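Local coordinates for competence damage-inducible protein A (Enterobacter cloacae subsp. cloacae, PDB 5VU3), which is of unknown function but belongs to the CinA (competence-damaged protein) family, some members of which deamidate nicotinamide mononucleotide, at residues T18-A22 against A46-E50; A22-I26 against V165-S169; A124-F130 against S141-F145. One frame throughout, in Å; residues are numbered along the deposited sequence. Where two conformers were deposited one is given.

Interaction 1 (T18-A22 against A46-E50); sequences TKKLA and ALCAE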
loop_
_atom_site.group_PDB
_atom_site.type_symbol
_atom_site.label_atom_id
_atom_site.label_comp_id
_atom_site.label_asym_id
_atom_site.label_seq_id
_atom_site.Cartn_x
_atom_site.Cartn_y
_atom_site.Cartn_z
ATOM N N THR A 18 -15.197 1.870 5.774
ATOM C CA THR A 18 -14.900 0.982 4.653
ATOM C C THR A 18 -16.046 0.008 4.404
ATOM O O THR A 18 -16.293 -0.383 3.254
ATOM C CB THR A 18 -13.578 0.237 4.877
ATOM O OG1 THR A 18 -13.657 -0.593 6.046
ATOM C CG2 THR A 18 -12.415 1.229 5.013
ATOM N N LYS A 19 -16.782 -0.368 5.451
ATOM C CA LYS A 19 -17.999 -1.149 5.237
ATOM C C LYS A 19 -19.045 -0.338 4.478
ATOM O O LYS A 19 -19.660 -0.836 3.523
ATOM C CB LYS A 19 -18.556 -1.632 6.575
ATOM C CG LYS A 19 -19.787 -2.505 6.451
ATOM C CD LYS A 19 -20.199 -3.028 7.819
ATOM C CE LYS A 19 -21.349 -4.011 7.723
ATOM N NZ LYS A 19 -21.778 -4.440 9.083
ATOM N N LYS A 20 -19.255 0.918 4.884
ATOM C CA LYS A 20 -20.183 1.787 4.163
ATOM C C LYS A 20 -19.748 1.965 2.713
ATOM O O LYS A 20 -20.566 1.894 1.787
ATOM C CB LYS A 20 -20.268 3.151 4.849
ATOM C CG LYS A 20 -21.287 3.274 5.966
ATOM C CD LYS A 20 -20.908 4.422 6.894
ATOM C CE LYS A 20 -22.126 5.149 7.440
ATOM N NZ LYS A 20 -22.498 6.311 6.581
ATOM N N LEU A 21 -18.455 2.218 2.505
ATOM C CA LEU A 21 -17.936 2.463 1.165
ATOM C C LEU A 21 -18.059 1.222 0.289
ATOM O O LEU A 21 -18.449 1.317 -0.882
ATOM C CB LEU A 21 -16.478 2.925 1.267
ATOM C CG LEU A 21 -15.714 3.214 -0.021
ATOM C CD1 LEU A 21 -16.388 4.342 -0.786
ATOM C CD2 LEU A 21 -14.259 3.577 0.310
ATOM N N ALA A 22 -17.731 0.051 0.842
ATOM C CA ALA A 22 -17.934 -1.209 0.134
ATOM C C ALA A 22 -19.364 -1.339 -0.379
ATOM O O ALA A 22 -19.591 -1.731 -1.530
ATOM C CB ALA A 22 -17.597 -2.381 1.058
ATOM N N ALA A 46 -6.537 -0.421 5.079
ATOM C CA ALA A 46 -7.920 -0.287 5.534
ATOM C C ALA A 46 -8.894 -0.855 4.512
ATOM O O ALA A 46 -9.855 -1.548 4.873
ATOM C CB ALA A 46 -8.238 1.182 5.811
ATOM N N LEU A 47 -8.657 -0.580 3.224
ATOM C CA LEU A 47 -9.564 -1.064 2.189
ATOM C C LEU A 47 -9.443 -2.571 2.004
ATOM O O LEU A 47 -10.442 -3.242 1.721
ATOM C CB LEU A 47 -9.294 -0.321 0.876
ATOM C CG LEU A 47 -9.632 1.177 0.935
ATOM C CD1 LEU A 47 -8.917 1.948 -0.177
ATOM C CD2 LEU A 47 -11.138 1.399 0.857
ATOM N N CYS A 48 -8.246 -3.129 2.185
ATOM C CA CYS A 48 -8.083 -4.571 2.070
ATOM C C CYS A 48 -8.580 -5.321 3.293
ATOM O O CYS A 48 -8.731 -6.546 3.225
ATOM C CB CYS A 48 -6.615 -4.931 1.828
ATOM S SG CYS A 48 -6.031 -4.461 0.191
ATOM N N ALA A 49 -8.807 -4.631 4.412
ATOM C CA ALA A 49 -9.356 -5.300 5.585
ATOM C C ALA A 49 -10.842 -5.558 5.437
ATOM O O ALA A 49 -11.389 -6.405 6.156
ATOM C CB ALA A 49 -9.093 -4.469 6.840
ATOM N N GLU A 50 -11.492 -4.843 4.523
ATOM C CA GLU A 50 -12.919 -4.991 4.290
ATOM C C GLU A 50 -13.260 -6.410 3.863
ATOM O O GLU A 50 -12.556 -7.021 3.053
ATOM C CB GLU A 50 -13.369 -4.010 3.211
ATOM C CG GLU A 50 -14.270 -2.899 3.707
ATOM C CD GLU A 50 -15.316 -3.378 4.689
ATOM O OE1 GLU A 50 -16.195 -4.181 4.296
ATOM O OE2 GLU A 50 -15.252 -2.950 5.861
HETATM O O HOH W 1 -11.186 -1.241 7.108
#
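Thr-18 and Glu-50 carry the polar half of this contact between helix 14-28 and the end of helix 42-49. Their side chains run antiparallel alongside one another. Thr-18 OG1 lies 2.9 Å from Glu-50 OE2, within hydrogen-bonding range. OG1 also has a hydrogen bond with Ala-15 O of its own helix. The first torsion of Glu-50 is strained (chi1 -112°, far from a staggered value) and sets CG 3.3 Å from Thr-18 O. A bend at chi2 (-42°) then turns the carboxylate toward Thr-18 and Lys-19. Glu-50 OE2 comes 3.0 Å from Lys-19 N, but the angle is too poor for a hydrogen bond. OE1 has a polar partner close by along the chain, with the methyl of Ala-22 a more distant neighbour. The side chain also rests on Phe-56.

One water joins the two helices beside this pair. It donates to Thr-18 OG1 at 2.8 Å and to Ala-46 O at 2.6 Å. Both of its protons are therefore used across the contact.

The apolar half is smaller. Leu-21 CD2 meets Leu-47 CD2 at 3.8 Å, methyl against methyl, with the two side chains crossing at a slant. The methyl CG2 of Thr-18 sits over the Ala-46 backbone, 3.8 Å from Ala-46 O. Leu-21 continues onto Leu-161 and Leu-164 of helix 149-167, and Leu-47 onto Leu-32 and Thr-34 of strand 32-37, so this packing joins the helices to the sheet.

The contact thus sets a single leucine pair beside a buried threonine and its glutamate partner. The water gives Ala-46 O a donor. The hydroxyl and backbone N near Glu-50 OE2 may ease a negative charge there.

Interaction 2 (A22-I26 against V165-S169); sequences ASRLI and VTKLS. With ACT (acetate ion), chain I.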
loop_
_atom_site.group_PDB
_atom_site.type_symbol
_atom_site.label_atom_id
_atom_site.label_comp_id
_atom_site.label_asym_id
_atom_site.label_seq_id
_atom_site.Cartn_x
_atom_site.Cartn_y
_atom_site.Cartn_z
ATOM N N ALA A 22 -17.731 0.051 0.842
ATOM C CA ALA A 22 -17.934 -1.209 0.134
ATOM C C ALA A 22 -19.364 -1.339 -0.379
ATOM O O ALA A 22 -19.591 -1.731 -1.530
ATOM C CB ALA A 22 -17.597 -2.381 1.058
ATOM N N SER A 23 -20.344 -1.022 0.471
ATOM C CA SER A 23 -21.742 -1.121 0.062
ATOM C C SER A 23 -22.038 -0.206 -1.119
ATOM O O SER A 23 -22.645 -0.632 -2.113
ATOM C CB SER A 23 -22.660 -0.783 1.238
ATOM O OG SER A 23 -22.881 -1.917 2.055
ATOM N N ARG A 24 -21.625 1.063 -1.026
ATOM C CA ARG A 24 -21.916 2.017 -2.096
ATOM C C ARG A 24 -21.267 1.590 -3.404
ATOM O O ARG A 24 -21.898 1.620 -4.467
ATOM C CB ARG A 24 -21.437 3.420 -1.722
ATOM C CG ARG A 24 -21.777 3.884 -0.325
ATOM C CD ARG A 24 -23.125 4.571 -0.268
ATOM N NE ARG A 24 -23.300 5.337 0.966
ATOM C CZ ARG A 24 -23.413 4.798 2.177
ATOM N NH1 ARG A 24 -23.366 3.479 2.336
ATOM N NH2 ARG A 24 -23.576 5.580 3.235
ATOM N N LEU A 25 -19.989 1.212 -3.346
ATOM C CA LEU A 25 -19.269 0.878 -4.568
ATOM C C LEU A 25 -19.818 -0.391 -5.203
ATOM O O LEU A 25 -20.054 -0.435 -6.418
ATOM C CB LEU A 25 -17.780 0.736 -4.270
ATOM C CG LEU A 25 -17.075 2.046 -3.916
ATOM C CD1 LEU A 25 -15.657 1.783 -3.449
ATOM C CD2 LEU A 25 -17.095 2.998 -5.099
ATOM N N ILE A 26 -20.036 -1.430 -4.396
ATOM C CA ILE A 26 -20.530 -2.693 -4.930
ATOM C C ILE A 26 -21.927 -2.517 -5.515
ATOM O O ILE A 26 -22.212 -2.995 -6.621
ATOM C CB ILE A 26 -20.490 -3.781 -3.842
ATOM C CG1 ILE A 26 -19.038 -4.118 -3.479
ATOM C CG2 ILE A 26 -21.240 -5.029 -4.288
ATOM C CD1 ILE A 26 -18.897 -4.943 -2.207
ATOM N N VAL A 165 -17.239 8.568 1.140
ATOM C CA VAL A 165 -18.546 8.006 1.480
ATOM C C VAL A 165 -19.637 9.046 1.262
ATOM O O VAL A 165 -20.674 8.772 0.646
ATOM C CB VAL A 165 -18.547 7.480 2.928
ATOM C CG1 VAL A 165 -19.977 7.237 3.396
ATOM C CG2 VAL A 165 -17.742 6.192 3.015
ATOM N N THR A 166 -19.409 10.262 1.758
ATOM C CA THR A 166 -20.374 11.340 1.570
ATOM C C THR A 166 -20.602 11.626 0.093
ATOM O O THR A 166 -21.748 11.778 -0.347
ATOM C CB THR A 166 -19.890 12.600 2.282
ATOM O OG1 THR A 166 -19.776 12.337 3.685
ATOM C CG2 THR A 166 -20.874 13.746 2.062
ATOM N N LYS A 167 -19.521 11.696 -0.689
ATOM C CA LYS A 167 -19.649 12.002 -2.109
ATOM C C LYS A 167 -20.433 10.938 -2.861
ATOM O O LYS A 167 -21.019 11.241 -3.906
ATOM C CB LYS A 167 -18.264 12.173 -2.733
ATOM C CG LYS A 167 -17.566 13.469 -2.322
ATOM C CD LYS A 167 -16.074 13.404 -2.603
ATOM C CE LYS A 167 -15.425 14.774 -2.514
ATOM N NZ LYS A 167 -15.879 15.557 -1.334
ATOM N N LEU A 168 -20.467 9.705 -2.355
ATOM C CA LEU A 168 -21.194 8.623 -3.006
ATOM C C LEU A 168 -22.562 8.353 -2.387
ATOM O O LEU A 168 -23.243 7.417 -2.815
ATOM C CB LEU A 168 -20.360 7.336 -2.991
ATOM C CG LEU A 168 -19.013 7.343 -3.718
ATOM C CD1 LEU A 168 -18.219 6.110 -3.337
ATOM C CD2 LEU A 168 -19.215 7.393 -5.232
ATOM N N SER A 169 -22.983 9.141 -1.403
ATOM C CA SER A 169 -24.292 8.987 -0.785
ATOM C C SER A 169 -25.264 9.998 -1.383
ATOM O O SER A 169 -24.888 11.136 -1.677
ATOM C CB SER A 169 -24.209 9.169 0.733
ATOM O OG SER A 169 -23.395 8.169 1.331
HETATM C C ACT I . -25.520 2.330 5.776
HETATM O O ACT I . -25.174 3.362 5.138
HETATM O OXT ACT I . -26.305 1.409 5.417
HETATM C CH3 ACT I . -24.892 2.188 7.199
#
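Arg-24 leaves helix 14-28 with CG anti to its carbonyl carbon. A sharp bend at chi2 (-89°) then turns the chain along Leu-168 and brings the guanidinium to Ser-169. Ser-169 answers with OG anti to its own carbonyl carbon, which places the hydroxyl beside both the guanidinium and the last turn of helix 149-167.

Two nitrogens of Arg-24 donate to the one oxygen. NE reaches Ser-169 OG at 2.9 Å with a fairly straight bond (162°). NH2 reaches the same OG at 3.2 Å and is more bent (137°). The oxygen lies in the guanidinium plane, at its edge. OG in turn donates to Val-165 O at 2.9 Å, from above the carbonyl plane. Ser-169 is poorly ordered, so its position, and these distances, are less certain.

An acetate ion, probably from the crystallisation liquor, adds weak bonds to the guanidinium. Its atom O is 3.3 Å from Arg-24 NH1 and equally far from NH2.

A leucine pair backs the polar contact. Leu-25 CD2 meets Leu-168 CD1 at 3.7 Å, and Leu-168 also touches Leu-21 and Ile-134. Two van der Waals approaches lie alongside. Val-165 CG1 comes obliquely to Arg-24 NH2 at 4.0 Å, and Arg-24 CD passes 3.8 Å from Leu-168 O.

The C-terminal end of the last helix is thus tied to the first helix of the fold. Ser-169 OG accepts two N-H groups and donates a hydrogen bond to Val-165 O. The positive guanidinium may polarise that hydroxyl and so strengthen the bond.

Interaction 3 (A124-F130 against S141-F145); sequences AAGTVCF and SRVLF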
loop_
_atom_site.group_PDB
_atom_site.type_symbol
_atom_site.label_atom_id
_atom_site.label_comp_id
_atom_site.label_asym_id
_atom_site.label_seq_id
_atom_site.Cartn_x
_atom_site.Cartn_y
_atom_site.Cartn_z
ATOM N N ALA A 124 3.842 23.759 6.525
ATOM C CA ALA A 124 3.826 23.145 7.848
ATOM C C ALA A 124 3.651 21.635 7.771
ATOM O O ALA A 124 2.849 21.121 6.985
ATOM C CB ALA A 124 2.701 23.740 8.695
ATOM N N ALA A 125 4.398 20.924 8.615
ATOM C CA ALA A 125 4.128 19.509 8.829
ATOM C C ALA A 125 2.667 19.329 9.215
ATOM O O ALA A 125 2.092 20.159 9.922
ATOM C CB ALA A 125 5.045 18.953 9.925
ATOM N N GLY A 126 2.053 18.258 8.719
ATOM C CA GLY A 126 0.639 18.028 8.927
ATOM C C GLY A 126 -0.253 18.546 7.818
ATOM O O GLY A 126 -1.466 18.318 7.866
ATOM N N THR A 127 0.302 19.249 6.835
ATOM C CA THR A 127 -0.469 19.723 5.689
ATOM C C THR A 127 -0.615 18.592 4.685
ATOM O O THR A 127 0.390 18.053 4.207
ATOM C CB THR A 127 0.222 20.909 5.021
ATOM O OG1 THR A 127 0.472 21.939 5.985
ATOM C CG2 THR A 127 -0.652 21.449 3.897
ATOM N N VAL A 128 -1.853 18.244 4.338
ATOM C CA VAL A 128 -2.115 17.133 3.426
ATOM C C VAL A 128 -3.158 17.560 2.399
ATOM O O VAL A 128 -4.194 18.126 2.763
ATOM C CB VAL A 128 -2.596 15.880 4.186
ATOM C CG1 VAL A 128 -2.708 14.705 3.248
ATOM C CG2 VAL A 128 -1.650 15.549 5.353
ATOM N N CYS A 129 -2.900 17.271 1.121
ATOM C CA CYS A 129 -3.886 17.485 0.068
ATOM C C CYS A 129 -4.512 16.170 -0.388
ATOM O O CYS A 129 -3.881 15.109 -0.366
ATOM C CB CYS A 129 -3.283 18.211 -1.140
ATOM S SG CYS A 129 -2.669 19.866 -0.778
ATOM N N PHE A 130 -5.770 16.259 -0.811
ATOM C CA PHE A 130 -6.574 15.105 -1.185
ATOM C C PHE A 130 -7.209 15.343 -2.543
ATOM O O PHE A 130 -7.609 16.465 -2.854
ATOM C CB PHE A 130 -7.689 14.849 -0.153
ATOM C CG PHE A 130 -7.181 14.579 1.233
ATOM C CD1 PHE A 130 -6.859 15.619 2.083
ATOM C CD2 PHE A 130 -7.029 13.276 1.684
ATOM C CE1 PHE A 130 -6.384 15.366 3.365
ATOM C CE2 PHE A 130 -6.554 13.018 2.954
ATOM C CZ PHE A 130 -6.239 14.059 3.797
ATOM N N SER A 141 -9.046 18.872 -1.763
ATOM C CA SER A 141 -9.049 19.673 -0.547
ATOM C C SER A 141 -7.637 19.757 0.008
ATOM O O SER A 141 -6.758 18.962 -0.333
ATOM C CB SER A 141 -9.995 19.092 0.508
ATOM O OG SER A 141 -9.546 17.819 0.906
ATOM N N ARG A 142 -7.441 20.737 0.884
ATOM C CA ARG A 142 -6.169 20.981 1.549
ATOM C C ARG A 142 -6.451 21.069 3.040
ATOM O O ARG A 142 -7.271 21.887 3.463
ATOM C CB ARG A 142 -5.525 22.277 1.038
ATOM C CG ARG A 142 -4.277 22.690 1.794
ATOM C CD ARG A 142 -3.755 24.029 1.285
ATOM N NE ARG A 142 -3.037 23.876 0.026
ATOM C CZ ARG A 142 -1.725 23.674 -0.064
ATOM N NH1 ARG A 142 -0.986 23.610 1.038
ATOM N NH2 ARG A 142 -1.153 23.541 -1.256
ATOM N N VAL A 143 -5.797 20.217 3.830
ATOM C CA VAL A 143 -6.110 20.078 5.250
ATOM C C VAL A 143 -4.834 20.178 6.071
ATOM O O VAL A 143 -3.776 19.688 5.659
ATOM C CB VAL A 143 -6.829 18.745 5.549
ATOM C CG1 VAL A 143 -7.211 18.656 7.026
ATOM C CG2 VAL A 143 -8.061 18.579 4.668
ATOM N N LEU A 144 -4.932 20.821 7.232
ATOM C CA LEU A 144 -3.871 20.808 8.227
ATOM C C LEU A 144 -4.321 19.941 9.394
ATOM O O LEU A 144 -5.316 20.262 10.052
ATOM C CB LEU A 144 -3.544 22.218 8.710
ATOM C CG LEU A 144 -2.553 22.242 9.871
ATOM C CD1 LEU A 144 -1.169 21.858 9.368
ATOM C CD2 LEU A 144 -2.515 23.612 10.536
ATOM N N PHE A 145 -3.587 18.859 9.648
ATOM C CA PHE A 145 -3.847 17.958 10.769
ATOM C C PHE A 145 -2.866 18.224 11.909
ATOM O O PHE A 145 -1.679 18.480 11.674
ATOM C CB PHE A 145 -3.715 16.498 10.337
ATOM C CG PHE A 145 -4.710 16.068 9.300
ATOM C CD1 PHE A 145 -5.997 15.695 9.669
ATOM C CD2 PHE A 145 -4.354 16.019 7.953
ATOM C CE1 PHE A 145 -6.917 15.289 8.719
ATOM C CE2 PHE A 145 -5.263 15.613 6.996
ATOM C CZ PHE A 145 -6.552 15.249 7.378
#
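Phe-130 and Phe-145 reach toward each other and meet edge to edge. Phe-130 CZ is 3.7 Å from Phe-145 CE2, and each ring has an atom of the other near its plane, so they do not stack. One face of the Phe-145 ring carries CG1 of Val-143, while Val-128 lies at its edge. Phe-130 also meets the ring of Tyr-159, which hydrogen-bonds Ser-141 OG. On the other side of the sheet, Cys-129 SG sits over one face of the Arg-142 guanidinium, offset toward its rim and 4.0 Å from CZ. The bend at chi3 (-78°) folds the arginine back over the sulfur.

Strands 127-134 and 137-144 form an antiparallel hairpin, and 137-144 is an outermost strand of the sheet within the chain. Val-128 and Val-143 are a hydrogen-bonded pair, with Val-128 N to Val-143 O at 2.7 Å. Phe-130 and Ser-141 are the next such pair. Beyond the strand, Phe-145 N donates to Gly-126 O at 2.8 Å in an almost straight bond (177°).

Gly-126 holds the third position of a type II turn from Ala-124 to Thr-127. Its phi of 94° suits glycine, since a side chain would jam against the preceding carbonyl O. Thr-127 closes the turn twice on Ala-124 O, through N at 3.2 Å and OG1 at 2.7 Å.

The ring edges thus make apolar contact under helix 149-167, while the polarisable sulfur may gain from the probably charged guanidinium.

How the interactions relate
Interactions 1 and 2 are neighbours on helix 14-28 and share Ala-22; their centres are 10 Å apart. They touch through Leu-21, whose CD1 is 3.6 Å from Leu-168 CD1 and whose CB is 3.9 Å from Val-165 CG2. Together they pack helices 42-49 and 149-167 on helix 14-28. Interaction 3 lies across the chain's centre, 23 Å from interaction 1 and 24 Å from interaction 2, centre to centre. It touches neither; its nearest atoms are about 12 Å from interaction 1 and about 7 Å from interaction 2. Helix 149-167 links the regions: its earlier turns cover the hairpin of interaction 3, and its end enters interaction 2, beside a weakly held acetate, probably from the crystallisation liquor.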